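Local coordinates for protein 2-oxo-1,2-dihydroquinoline 8-monooxygenase, oxygenase component (Pseudomonas putida, PDB 1Z02) that acts as the oxygenase component of a Rieske monooxygenase, probably hydroxylating 2-oxo-1,2-dihydroquinoline at position 8 with a [2Fe-2S] cluster and a mononuclear iron, at residues H199-T204 / C357-N362; R290-S295 / L302-W307; V313-Y318 / W329-R334. One frame throughout, in Å; residues are numbered along the deposited sequence.

Interaction 1. Residues H199-T204 / C357-N362; sequences HGMHRT and CLHGFN
The guanidinium of R203 meets the imidazole of H359 while held between two carboxylates, its NH1 in a salt bridge with D363 and its NH2 with E330. The ring presents CE1 over one face of the guanidinium, 3.6 Å from R203 NH1, with the two planes 79° apart, so this is contact rather than stacking. D363 also hydrogen-bonds H359 ND1, and one carboxylate thus positions both partners. Arginine suits the place because a long chain, bent at chi3, can carry a flat charged group to two acids.

M201 packs beside it. Its CG lies between the backbone N and the carbonyl carbon (chi1 63°), and the chain then runs out extended. The methyl CE ends over the centre of the H359 ring, 4.0 Å from the centroid, in a CH-pi contact, and the same CE touches L358 CB at 3.7 Å. An unbranched, flexible methionine can reach both. L358 CD1 rests on G200 CA at 4.1 Å; the backbone angles of G200 would press a CB against the preceding carbonyl O, which favours glycine.

The contact joins strand 196-206, at one margin of the antiparallel sheet, to helix 339-359, as in the helix-grip fold of Bet v 1-like domains; E330, on the adjacent strand 325-335, lies alongside M201 and L358, and N362 hydrogen-bonds the iron ligand D365.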
# COMPACT_ATOMS: atom_id res chain seq x y z
N HIS A 199 -32.23 -1.73 -16.48
CA HIS A 199 -32.16 -1.26 -15.10
C HIS A 199 -31.04 -2.06 -14.47
O HIS A 199 -30.93 -3.26 -14.69
CB HIS A 199 -33.46 -1.53 -14.33
CG HIS A 199 -34.61 -0.65 -14.74
ND1 HIS A 199 -34.52 0.72 -14.75
CD2 HIS A 199 -35.86 -0.96 -15.13
CE1 HIS A 199 -35.68 1.22 -15.14
NE2 HIS A 199 -36.51 0.23 -15.38
N GLY A 200 -30.18 -1.40 -13.70
CA GLY A 200 -29.10 -2.13 -13.09
C GLY A 200 -28.05 -1.28 -12.41
O GLY A 200 -28.29 -0.12 -12.05
N MET A 201 -26.87 -1.85 -12.25
CA MET A 201 -25.79 -1.14 -11.58
C MET A 201 -24.44 -1.77 -11.91
O MET A 201 -24.38 -2.87 -12.46
CB MET A 201 -25.99 -1.26 -10.08
CG MET A 201 -25.92 -2.72 -9.62
SD MET A 201 -26.45 -2.95 -7.92
CE MET A 201 -26.37 -4.65 -7.77
N HIS A 202 -23.38 -1.05 -11.57
CA HIS A 202 -22.03 -1.56 -11.74
C HIS A 202 -21.22 -1.12 -10.52
O HIS A 202 -21.32 0.02 -10.07
CB HIS A 202 -21.41 -1.12 -13.08
CG HIS A 202 -21.23 0.35 -13.24
ND1 HIS A 202 -20.19 1.04 -12.65
CD2 HIS A 202 -21.91 1.26 -13.98
CE1 HIS A 202 -20.24 2.30 -13.03
NE2 HIS A 202 -21.27 2.46 -13.84
N ARG A 203 -20.46 -2.06 -9.96
CA ARG A 203 -19.66 -1.79 -8.78
C ARG A 203 -18.25 -2.30 -8.94
O ARG A 203 -18.03 -3.38 -9.49
CB ARG A 203 -20.30 -2.46 -7.56
CG ARG A 203 -21.74 -2.06 -7.30
CD ARG A 203 -22.33 -2.90 -6.18
NE ARG A 203 -22.81 -4.20 -6.66
CZ ARG A 203 -23.26 -5.17 -5.86
NH1 ARG A 203 -23.29 -5.02 -4.56
NH2 ARG A 203 -23.72 -6.29 -6.36
N THR A 204 -17.29 -1.54 -8.44
CA THR A 204 -15.89 -1.95 -8.53
C THR A 204 -15.68 -3.19 -7.68
O THR A 204 -16.06 -3.22 -6.50
CB THR A 204 -14.96 -0.83 -8.05
OG1 THR A 204 -15.23 0.37 -8.79
CG2 THR A 204 -13.51 -1.22 -8.28
N CYS A 357 -32.77 -9.62 -5.75
CA CYS A 357 -31.94 -10.34 -6.70
C CYS A 357 -30.55 -9.77 -6.99
O CYS A 357 -29.55 -10.39 -6.65
CB CYS A 357 -32.69 -10.52 -8.01
SG CYS A 357 -34.20 -11.51 -7.82
N LEU A 358 -30.49 -8.59 -7.61
CA LEU A 358 -29.20 -8.00 -7.92
C LEU A 358 -28.35 -7.83 -6.65
O LEU A 358 -27.13 -7.91 -6.70
CB LEU A 358 -29.38 -6.65 -8.62
CG LEU A 358 -30.04 -6.72 -10.01
CD1 LEU A 358 -29.73 -5.44 -10.78
CD2 LEU A 358 -29.51 -7.92 -10.78
N HIS A 359 -29.02 -7.61 -5.52
CA HIS A 359 -28.33 -7.46 -4.24
C HIS A 359 -28.48 -8.71 -3.37
O HIS A 359 -27.49 -9.35 -3.01
CB HIS A 359 -28.88 -6.27 -3.47
CG HIS A 359 -28.22 -4.97 -3.80
ND1 HIS A 359 -26.86 -4.77 -3.66
CD2 HIS A 359 -28.73 -3.80 -4.24
CE1 HIS A 359 -26.56 -3.53 -4.00
NE2 HIS A 359 -27.68 -2.92 -4.36
N GLY A 360 -29.72 -9.06 -3.05
CA GLY A 360 -29.98 -10.21 -2.19
C GLY A 360 -29.40 -11.54 -2.62
O GLY A 360 -28.98 -12.34 -1.79
N PHE A 361 -29.36 -11.77 -3.92
CA PHE A 361 -28.82 -13.02 -4.46
C PHE A 361 -27.34 -12.90 -4.81
O PHE A 361 -26.50 -13.64 -4.29
CB PHE A 361 -29.61 -13.41 -5.73
CG PHE A 361 -29.28 -14.78 -6.25
CD1 PHE A 361 -29.79 -15.92 -5.64
CD2 PHE A 361 -28.45 -14.93 -7.36
CE1 PHE A 361 -29.48 -17.19 -6.12
CE2 PHE A 361 -28.13 -16.18 -7.85
CZ PHE A 361 -28.64 -17.32 -7.23
N ASN A 362 -27.01 -11.95 -5.69
CA ASN A 362 -25.64 -11.77 -6.16
C ASN A 362 -24.59 -11.16 -5.22
O ASN A 362 -23.40 -11.27 -5.48
CB ASN A 362 -25.65 -11.00 -7.48
CG ASN A 362 -26.27 -11.80 -8.60
OD1 ASN A 362 -27.30 -11.43 -9.18
ND2 ASN A 362 -25.66 -12.93 -8.90

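Interaction 2. Residues R290-S295 / L302-W307; sequences RHYRTS and LMVENW
R293 and E305 form a salt bridge in which the guanidinium takes the carboxylate side-on, one nitrogen to each oxygen. R293 NE reaches E305 OE1 at 3.0 Å from above the carboxylate plane, whereas R293 NH1 meets the syn lone pair of E305 OE2 at 3.1 Å; the two planes stand 61° apart. The charges are buried but well provided for: R293 also donates to the carbonyls of F180 and P181, and E305 OE2 accepts from W185. A water 2.7 Å from E305 OE1 also lies within bonding distance of S295 OG and R293 O, and probably helps tie the acid to the strand opposite.

A second polar cluster lies beyond the paired strands. R290 NE and NH1 both bond to N306 O, approaching from the same face of that carbonyl, with NE at 3.2 Å. In return N306 ND2 gives a nearly straight bond (167°) to H291 O at 2.9 Å. N306 has left-handed helical backbone angles, which asparagine tolerates better than most residues.

The salt bridge lies on the antiparallel hairpin of strands 293-297 and 301-305, part of the catalytic domain's sheet, and the R290-N306 cluster just past its open end. S295 and M303 are a hydrogen-bonded pair, and T294 and V304 a non-hydrogen-bonded one. The beta-branched side chains of that second pair lie side by side, T294 CG2 being 4.0 Å from V304 CG1, while T294 OG1 turns to Q264. On the face with R293 and E305, M303 CE touches S295 OG at 3.4 Å, the methionine chain being bent at chi3. Beyond the strand ends, W307 directs an edge toward the face of Y292, offset, with planes at 79°; F267 meets the same tyrosine edge-to-face.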
# COMPACT_ATOMS: atom_id res chain seq x y z
N ARG A 290 -36.44 -22.36 -10.41
CA ARG A 290 -36.79 -21.62 -11.61
C ARG A 290 -36.06 -22.13 -12.84
O ARG A 290 -34.93 -22.61 -12.75
CB ARG A 290 -36.43 -20.15 -11.45
CG ARG A 290 -37.59 -19.25 -11.22
CD ARG A 290 -37.21 -17.84 -11.55
NE ARG A 290 -37.45 -17.51 -12.94
CZ ARG A 290 -38.66 -17.29 -13.44
NH1 ARG A 290 -38.82 -16.99 -14.69
NH2 ARG A 290 -39.73 -17.38 -12.69
N HIS A 291 -36.70 -22.01 -14.00
CA HIS A 291 -36.06 -22.42 -15.24
C HIS A 291 -35.24 -21.23 -15.73
O HIS A 291 -35.75 -20.11 -15.81
CB HIS A 291 -37.10 -22.82 -16.29
CG HIS A 291 -37.85 -24.07 -15.96
ND1 HIS A 291 -37.24 -25.19 -15.43
CD2 HIS A 291 -39.15 -24.39 -16.10
CE1 HIS A 291 -38.13 -26.14 -15.25
NE2 HIS A 291 -39.31 -25.68 -15.65
N TYR A 292 -33.98 -21.49 -16.07
CA TYR A 292 -33.07 -20.45 -16.54
C TYR A 292 -31.91 -21.12 -17.28
O TYR A 292 -31.68 -22.32 -17.13
CB TYR A 292 -32.51 -19.67 -15.34
CG TYR A 292 -31.67 -20.54 -14.43
CD1 TYR A 292 -30.31 -20.74 -14.69
CD2 TYR A 292 -32.23 -21.19 -13.34
CE1 TYR A 292 -29.54 -21.58 -13.88
CE2 TYR A 292 -31.47 -22.02 -12.52
CZ TYR A 292 -30.13 -22.21 -12.79
OH TYR A 292 -29.38 -23.02 -11.98
N ARG A 293 -31.19 -20.34 -18.08
CA ARG A 293 -30.06 -20.87 -18.83
C ARG A 293 -28.94 -19.83 -18.91
O ARG A 293 -29.19 -18.65 -19.15
CB ARG A 293 -30.52 -21.27 -20.24
CG ARG A 293 -29.47 -21.99 -21.05
CD ARG A 293 -30.10 -22.66 -22.26
NE ARG A 293 -30.67 -21.70 -23.20
CZ ARG A 293 -31.31 -22.04 -24.32
NH1 ARG A 293 -31.79 -21.11 -25.12
NH2 ARG A 293 -31.47 -23.32 -24.62
N THR A 294 -27.71 -20.27 -18.71
CA THR A 294 -26.56 -19.38 -18.75
C THR A 294 -25.62 -19.67 -19.91
O THR A 294 -25.43 -20.82 -20.31
CB THR A 294 -25.73 -19.47 -17.45
OG1 THR A 294 -25.44 -20.85 -17.17
CG2 THR A 294 -26.49 -18.86 -16.30
N SER A 295 -25.04 -18.60 -20.44
CA SER A 295 -24.09 -18.69 -21.54
C SER A 295 -23.08 -17.57 -21.34
O SER A 295 -23.35 -16.60 -20.63
CB SER A 295 -24.80 -18.54 -22.89
OG SER A 295 -25.56 -17.34 -22.96
N LEU A 302 -21.96 -12.47 -19.47
CA LEU A 302 -22.92 -13.48 -19.03
C LEU A 302 -24.36 -13.15 -19.41
O LEU A 302 -24.76 -11.99 -19.42
CB LEU A 302 -22.83 -13.65 -17.52
CG LEU A 302 -23.86 -14.61 -16.89
CD1 LEU A 302 -23.42 -16.04 -17.15
CD2 LEU A 302 -23.97 -14.35 -15.39
N MET A 303 -25.12 -14.19 -19.74
CA MET A 303 -26.53 -14.05 -20.06
C MET A 303 -27.27 -15.11 -19.28
O MET A 303 -26.94 -16.29 -19.37
CB MET A 303 -26.82 -14.24 -21.55
CG MET A 303 -28.32 -14.39 -21.83
SD MET A 303 -28.84 -14.17 -23.56
CE MET A 303 -28.17 -15.66 -24.32
N VAL A 304 -28.27 -14.69 -18.51
CA VAL A 304 -29.07 -15.61 -17.73
C VAL A 304 -30.51 -15.47 -18.21
O VAL A 304 -31.25 -14.61 -17.73
CB VAL A 304 -29.03 -15.28 -16.22
CG1 VAL A 304 -29.57 -16.46 -15.44
CG2 VAL A 304 -27.62 -14.95 -15.79
N GLU A 305 -30.89 -16.31 -19.17
CA GLU A 305 -32.24 -16.29 -19.74
C GLU A 305 -33.29 -16.64 -18.69
O GLU A 305 -33.04 -17.45 -17.80
CB GLU A 305 -32.34 -17.30 -20.90
CG GLU A 305 -31.31 -17.08 -21.99
CD GLU A 305 -31.27 -18.20 -23.00
OE1 GLU A 305 -30.16 -18.71 -23.27
OE2 GLU A 305 -32.35 -18.56 -23.52
N ASN A 306 -34.45 -16.02 -18.81
CA ASN A 306 -35.57 -16.28 -17.91
C ASN A 306 -35.26 -16.02 -16.43
O ASN A 306 -35.66 -16.79 -15.55
CB ASN A 306 -36.07 -17.71 -18.09
CG ASN A 306 -37.56 -17.83 -17.90
OD1 ASN A 306 -38.34 -17.10 -18.52
ND2 ASN A 306 -37.97 -18.75 -17.04
N TRP A 307 -34.56 -14.92 -16.17
CA TRP A 307 -34.20 -14.55 -14.81
C TRP A 307 -34.31 -13.03 -14.64
O TRP A 307 -33.85 -12.26 -15.48
CB TRP A 307 -32.78 -15.01 -14.50
CG TRP A 307 -32.34 -14.78 -13.09
CD1 TRP A 307 -31.79 -13.65 -12.57
CD2 TRP A 307 -32.44 -15.71 -12.00
NE1 TRP A 307 -31.53 -13.81 -11.23
CE2 TRP A 307 -31.93 -15.06 -10.85
CE3 TRP A 307 -32.92 -17.02 -11.88
CZ2 TRP A 307 -31.88 -15.68 -9.60
CZ3 TRP A 307 -32.87 -17.64 -10.63
CH2 TRP A 307 -32.35 -16.97 -9.51
O HOH W 1 -28.11 -17.82 -21.83

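Interaction 3. Residues V313-Y318 / W329-R334; sequences VQYEWY and WEILVR
Strands 313-320 and 325-335 make a beta hairpin inside the antiparallel sheet, and V313, Y315 and W317 face V333, I331 and W329 across it as hydrogen-bonded pairs. The bonds between Y315 and I331 are 3.0 Å each way, Y315 N to I331 O and I331 N to Y315 O; the one from W317 N to W329 O is weak.

These six residues share one face, and it is largely apolar, the hydroxyl of Y315 being taken up by the carbonyl of P189. I331 CG1 sits between the backbone N and the carbonyl carbon (chi1 68°), and its CD1 comes to the edge of the W317 ring, 3.7 Å from CZ3. V333 CG2 likewise meets the rim of Y315 in its plane, at 3.7 Å from CD1, while V313 CG2 lies over one face of that ring, offset toward its rim. Branched aliphatics and large rings suit a buried sheet surface of this kind.

The other face, turned to helix 339-359 and the iron site of this Bet v 1-like domain, carries Q314, E316, E330 and L332. E316 OE1 accepts from Y318 OH at 2.6 Å on its anti lone pair, and E316 OE2 takes Q314 NE2 at 3.0 Å from above the carboxylate plane, as well as Y328 OH. An alanine in place of E316 would probably leave the hydroxyls of Y318 and Y328 without this acceptor, and Q314 NE2 with N362 but not the acid to hold it. OE1 of E330, whose other oxygen is engaged by R203, stands 4.3 Å from E316 OE2, two acids side by side. L332 CD2 packs on Q314 CB at 3.6 Å.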
# COMPACT_ATOMS: atom_id res chain seq x y z
N VAL A 313 -34.32 -10.76 -18.51
CA VAL A 313 -33.03 -11.45 -18.63
C VAL A 313 -31.94 -10.67 -17.90
O VAL A 313 -31.97 -9.44 -17.85
CB VAL A 313 -32.63 -11.61 -20.12
CG1 VAL A 313 -32.54 -10.25 -20.79
CG2 VAL A 313 -31.30 -12.33 -20.23
N GLN A 314 -30.97 -11.39 -17.32
CA GLN A 314 -29.87 -10.75 -16.61
C GLN A 314 -28.56 -10.89 -17.36
O GLN A 314 -28.18 -11.98 -17.78
CB GLN A 314 -29.71 -11.32 -15.20
CG GLN A 314 -28.64 -10.58 -14.38
CD GLN A 314 -28.67 -10.94 -12.90
OE1 GLN A 314 -29.74 -11.11 -12.31
NE2 GLN A 314 -27.49 -11.02 -12.28
N TYR A 315 -27.87 -9.76 -17.52
CA TYR A 315 -26.58 -9.72 -18.21
C TYR A 315 -25.53 -9.20 -17.26
O TYR A 315 -25.80 -8.30 -16.46
CB TYR A 315 -26.63 -8.78 -19.42
CG TYR A 315 -27.51 -9.26 -20.55
CD1 TYR A 315 -28.68 -8.57 -20.89
CD2 TYR A 315 -27.17 -10.38 -21.29
CE1 TYR A 315 -29.47 -8.98 -21.95
CE2 TYR A 315 -27.96 -10.80 -22.36
CZ TYR A 315 -29.11 -10.10 -22.68
OH TYR A 315 -29.90 -10.52 -23.72
N GLU A 316 -24.32 -9.75 -17.34
CA GLU A 316 -23.23 -9.30 -16.48
C GLU A 316 -21.93 -9.15 -17.26
O GLU A 316 -21.67 -9.87 -18.23
CB GLU A 316 -22.99 -10.26 -15.32
CG GLU A 316 -24.20 -10.53 -14.45
CD GLU A 316 -23.84 -11.26 -13.17
OE1 GLU A 316 -22.86 -12.03 -13.18
OE2 GLU A 316 -24.53 -11.06 -12.16
N TRP A 317 -21.13 -8.20 -16.81
CA TRP A 317 -19.82 -7.93 -17.39
C TRP A 317 -18.88 -7.87 -16.18
O TRP A 317 -19.31 -7.58 -15.07
CB TRP A 317 -19.81 -6.58 -18.10
CG TRP A 317 -20.44 -6.57 -19.46
CD1 TRP A 317 -19.80 -6.77 -20.65
CD2 TRP A 317 -21.82 -6.34 -19.77
NE1 TRP A 317 -20.70 -6.67 -21.69
CE2 TRP A 317 -21.94 -6.40 -21.17
CE3 TRP A 317 -22.96 -6.08 -19.00
CZ2 TRP A 317 -23.17 -6.22 -21.83
CZ3 TRP A 317 -24.18 -5.89 -19.64
CH2 TRP A 317 -24.28 -5.96 -21.05
N TYR A 318 -17.61 -8.17 -16.42
CA TYR A 318 -16.58 -8.16 -15.38
C TYR A 318 -15.44 -7.44 -16.09
O TYR A 318 -14.42 -8.03 -16.46
CB TYR A 318 -16.20 -9.60 -15.00
CG TYR A 318 -17.42 -10.51 -14.90
CD1 TYR A 318 -17.96 -11.11 -16.03
CD2 TYR A 318 -18.06 -10.72 -13.68
CE1 TYR A 318 -19.12 -11.88 -15.95
CE2 TYR A 318 -19.22 -11.50 -13.59
CZ TYR A 318 -19.75 -12.07 -14.73
OH TYR A 318 -20.89 -12.83 -14.67
N TRP A 329 -20.75 -5.41 -13.66
CA TRP A 329 -22.04 -4.92 -14.12
C TRP A 329 -23.13 -5.97 -13.95
O TRP A 329 -22.91 -7.15 -14.20
CB TRP A 329 -21.97 -4.53 -15.60
CG TRP A 329 -21.15 -3.31 -15.89
CD1 TRP A 329 -19.80 -3.16 -15.71
CD2 TRP A 329 -21.63 -2.08 -16.44
NE1 TRP A 329 -19.41 -1.90 -16.12
CE2 TRP A 329 -20.51 -1.22 -16.57
CE3 TRP A 329 -22.89 -1.61 -16.84
CZ2 TRP A 329 -20.62 0.08 -17.09
CZ3 TRP A 329 -23.00 -0.32 -17.34
CH2 TRP A 329 -21.87 0.51 -17.46
N GLU A 330 -24.31 -5.51 -13.52
CA GLU A 330 -25.48 -6.37 -13.35
C GLU A 330 -26.67 -5.62 -13.90
O GLU A 330 -27.06 -4.61 -13.33
CB GLU A 330 -25.78 -6.65 -11.88
CG GLU A 330 -24.76 -7.41 -11.11
CD GLU A 330 -25.17 -7.53 -9.67
OE1 GLU A 330 -26.15 -8.25 -9.38
OE2 GLU A 330 -24.52 -6.90 -8.82
N ILE A 331 -27.25 -6.07 -15.00
CA ILE A 331 -28.43 -5.40 -15.53
C ILE A 331 -29.54 -6.39 -15.84
O ILE A 331 -29.30 -7.56 -16.14
CB ILE A 331 -28.13 -4.57 -16.82
CG1 ILE A 331 -27.79 -5.50 -17.99
CG2 ILE A 331 -27.02 -3.56 -16.55
CD1 ILE A 331 -27.73 -4.82 -19.33
N LEU A 332 -30.77 -5.89 -15.76
CA LEU A 332 -31.96 -6.68 -16.06
C LEU A 332 -32.61 -5.96 -17.22
O LEU A 332 -32.77 -4.74 -17.20
CB LEU A 332 -32.92 -6.71 -14.86
CG LEU A 332 -32.40 -7.47 -13.64
CD1 LEU A 332 -33.39 -7.37 -12.51
CD2 LEU A 332 -32.16 -8.92 -14.03
N VAL A 333 -32.96 -6.72 -18.25
CA VAL A 333 -33.57 -6.16 -19.44
C VAL A 333 -34.95 -6.75 -19.68
O VAL A 333 -35.17 -7.94 -19.46
CB VAL A 333 -32.68 -6.44 -20.68
CG1 VAL A 333 -33.27 -5.76 -21.91
CG2 VAL A 333 -31.25 -5.94 -20.44
N ARG A 334 -35.88 -5.90 -20.09
CA ARG A 334 -37.24 -6.32 -20.41
C ARG A 334 -37.79 -5.36 -21.45
O ARG A 334 -37.70 -4.14 -21.28
CB ARG A 334 -38.14 -6.31 -19.18
CG ARG A 334 -39.52 -6.89 -19.48
CD ARG A 334 -40.53 -6.67 -18.37
NE ARG A 334 -41.82 -7.27 -18.73
CZ ARG A 334 -42.34 -8.34 -18.14
NH1 ARG A 334 -43.51 -8.82 -18.53
NH2 ARG A 334 -41.69 -8.94 -17.15

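How the interactions relate
All three contacts reach one antiparallel sheet of the catalytic domain, in which neighbouring strands include, in order, 196-206, 325-335, 313-320, 301-305 and 293-297. Interactions 2 and 3 are hairpins within it, while interaction 1 sets a helix end against strand 196-206. Along the chain, 199-204 comes first, then the hairpins of interactions 2 and 3 in turn, and finally 357-362. The centres of interactions 1 and 3 lie about 9 Å apart, those of 2 and 3 about 11 Å, and those of 1 and 2 about 16 Å. Backbone bonds join 302-307 to 313-318, and probably H199 O to L332 N. Interaction 1 thus joins the sheet to the helical layer near the mononuclear iron.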